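Serine-tRNA ligase (Naegleria fowleri, PDB 6BLJ) probably attaches serine to its cognate tRNA by way of a seryl-adenylate intermediate, as a class II aminoacyl-tRNA synthetase. Local coordinates at residues K239-I244 against P303-G308. Numbering follows the deposited sequence.
Sequences KGYMPI and PIKYCG
K305 lays its aliphatic chain over one face of the Y241 ring: CB sits 3.9 Å from the ring centroid in a CH-pi contact, and CD lies 3.6 Å from Y241 CE1. The first torsion of K305 sets CG anti to the carbonyl carbon (chi1 -59°), and the chain is extended beyond it, carrying NZ past the ring to a water 2.7 Å away that also bonds weakly to K239 O. Y306 O meets the same ring at its edge, 3.4 Å from Y241 CD2. Beyond the ring the backbones pair in parallel. M242 N donates to K305 O, C307 N to M242 O at 2.7 Å and a nearly straight 174°, and I244 N to C307 O; between the donors M242 and I244, P243 brings its CA to C307 O in a CA-H...O contact. M242 and I244 lie on the same face of the sheet as Y306, where I244 CG2 touches Y306 CD1 at 3.6 Å. On the other face C307 CB packs against Y241 CB, with helix 220-238 alongside. That helix ends in a Schellman motif with G240, at positive phi, as its C-prime residue, which turns the chain into the strand. From helix 348-366, E355 takes both a salt bridge from K305 NZ and a hydrogen bond with Y241 OH, fixing lysine and ring together. I244 also pairs antiparallel with a strand of the second subunit. The arrangement is consistent with class II motif 1, helix then interface strand, laid parallel against the first strand of motif 2.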
loop_
_atom_site.group_PDB
_atom_site.type_symbol
_atom_site.label_atom_id
_atom_site.label_comp_id
_atom_site.label_asym_id
_atom_site.label_seq_id
_atom_site.Cartn_x
_atom_site.Cartn_y
_atom_site.Cartn_z
ATOM N N LYS A 239 -30.979 -20.035 17.213
ATOM C CA LYS A 239 -31.861 -18.926 16.870
ATOM C C LYS A 239 -32.179 -18.887 15.381
ATOM O O LYS A 239 -32.695 -17.878 14.890
ATOM C CB LYS A 239 -31.254 -17.591 17.306
ATOM C CG LYS A 239 -31.019 -17.482 18.814
ATOM C CD LYS A 239 -30.502 -16.107 19.205
ATOM C CE LYS A 239 -30.327 -15.996 20.703
ATOM N NZ LYS A 239 -31.605 -15.714 21.377
ATOM N N GLY A 240 -31.865 -19.953 14.651
ATOM C CA GLY A 240 -32.156 -20.003 13.233
ATOM C C GLY A 240 -31.112 -19.374 12.340
ATOM O O GLY A 240 -31.397 -19.133 11.159
ATOM N N TYR A 241 -29.911 -19.104 12.850
ATOM C CA TYR A 241 -28.838 -18.563 12.022
ATOM C C TYR A 241 -28.031 -19.716 11.432
ATOM O O TYR A 241 -27.465 -20.525 12.169
ATOM C CB TYR A 241 -27.959 -17.604 12.831
ATOM C CG TYR A 241 -28.629 -16.267 13.112
ATOM C CD1 TYR A 241 -29.752 -16.187 13.945
ATOM C CD2 TYR A 241 -28.126 -15.087 12.572
ATOM C CE1 TYR A 241 -30.376 -14.963 14.209
ATOM C CE2 TYR A 241 -28.733 -13.856 12.834
ATOM C CZ TYR A 241 -29.858 -13.801 13.655
ATOM O OH TYR A 241 -30.466 -12.588 13.909
ATOM N N MET A 242 -27.995 -19.789 10.107
ATOM C CA MET A 242 -27.289 -20.856 9.401
ATOM C C MET A 242 -25.774 -20.717 9.557
ATOM O O MET A 242 -25.188 -19.739 9.085
ATOM C CB MET A 242 -27.680 -20.823 7.926
ATOM C CG MET A 242 -26.794 -21.651 7.040
ATOM S SD MET A 242 -27.232 -23.384 7.090
ATOM C CE MET A 242 -28.031 -23.508 5.492
ATOM N N PRO A 243 -25.096 -21.666 10.206
ATOM C CA PRO A 243 -23.626 -21.592 10.258
ATOM C C PRO A 243 -23.032 -21.612 8.855
ATOM O O PRO A 243 -23.480 -22.363 7.991
ATOM C CB PRO A 243 -23.229 -22.842 11.054
ATOM C CG PRO A 243 -24.461 -23.210 11.843
ATOM C CD PRO A 243 -25.626 -22.805 10.983
ATOM N N ILE A 244 -22.027 -20.768 8.623
ATOM C CA ILE A 244 -21.352 -20.739 7.329
ATOM C C ILE A 244 -19.880 -20.399 7.531
ATOM O O ILE A 244 -19.536 -19.380 8.127
ATOM C CB ILE A 244 -22.043 -19.776 6.332
ATOM C CG1 ILE A 244 -21.341 -19.781 4.973
ATOM C CG2 ILE A 244 -22.170 -18.347 6.884
ATOM C CD1 ILE A 244 -22.146 -19.030 3.876
ATOM N N PRO A 303 -36.578 -13.539 5.900
ATOM C CA PRO A 303 -35.153 -13.184 5.922
ATOM C C PRO A 303 -34.192 -14.369 5.802
ATOM O O PRO A 303 -34.573 -15.516 6.019
ATOM C CB PRO A 303 -34.999 -12.511 7.287
ATOM C CG PRO A 303 -35.993 -13.237 8.147
ATOM C CD PRO A 303 -37.181 -13.497 7.244
ATOM N N ILE A 304 -32.945 -14.066 5.455
ATOM C CA ILE A 304 -31.863 -15.043 5.378
ATOM C C ILE A 304 -30.886 -14.729 6.497
ATOM O O ILE A 304 -30.309 -13.639 6.527
ATOM C CB ILE A 304 -31.158 -15.001 4.015
ATOM C CG1 ILE A 304 -32.151 -15.259 2.885
ATOM C CG2 ILE A 304 -30.022 -16.010 3.969
ATOM C CD1 ILE A 304 -31.568 -15.011 1.528
ATOM N N LYS A 305 -30.685 -15.675 7.407
ATOM C CA LYS A 305 -29.863 -15.455 8.591
ATOM C C LYS A 305 -28.659 -16.389 8.554
ATOM O O LYS A 305 -28.818 -17.605 8.399
ATOM C CB LYS A 305 -30.665 -15.692 9.870
ATOM C CG LYS A 305 -31.917 -14.809 10.057
ATOM C CD LYS A 305 -32.626 -15.189 11.363
ATOM C CE LYS A 305 -33.888 -14.373 11.606
ATOM N NZ LYS A 305 -34.513 -14.736 12.908
ATOM N N TYR A 306 -27.460 -15.820 8.675
ATOM C CA TYR A 306 -26.214 -16.584 8.650
ATOM C C TYR A 306 -25.421 -16.349 9.923
ATOM O O TYR A 306 -25.405 -15.236 10.467
ATOM C CB TYR A 306 -25.346 -16.213 7.444
ATOM C CG TYR A 306 -25.797 -16.862 6.155
ATOM C CD1 TYR A 306 -25.681 -18.232 5.973
ATOM C CD2 TYR A 306 -26.310 -16.101 5.108
ATOM C CE1 TYR A 306 -26.096 -18.849 4.788
ATOM C CE2 TYR A 306 -26.705 -16.703 3.911
ATOM C CZ TYR A 306 -26.594 -18.076 3.765
ATOM O OH TYR A 306 -26.991 -18.678 2.600
ATOM N N CYS A 307 -24.789 -17.416 10.400
ATOM C CA CYS A 307 -23.844 -17.391 11.517
ATOM C C CYS A 307 -22.466 -17.588 10.891
ATOM O O CYS A 307 -22.029 -18.717 10.685
ATOM C CB CYS A 307 -24.169 -18.505 12.554
ATOM S SG CYS A 307 -22.841 -18.766 13.745
ATOM N N GLY A 308 -21.795 -16.482 10.568
ATOM C CA GLY A 308 -20.532 -16.560 9.846
ATOM C C GLY A 308 -19.369 -16.857 10.775
ATOM O O GLY A 308 -19.293 -16.355 11.893
HETATM O O HOH W 1 -35.247 -17.342 12.810
#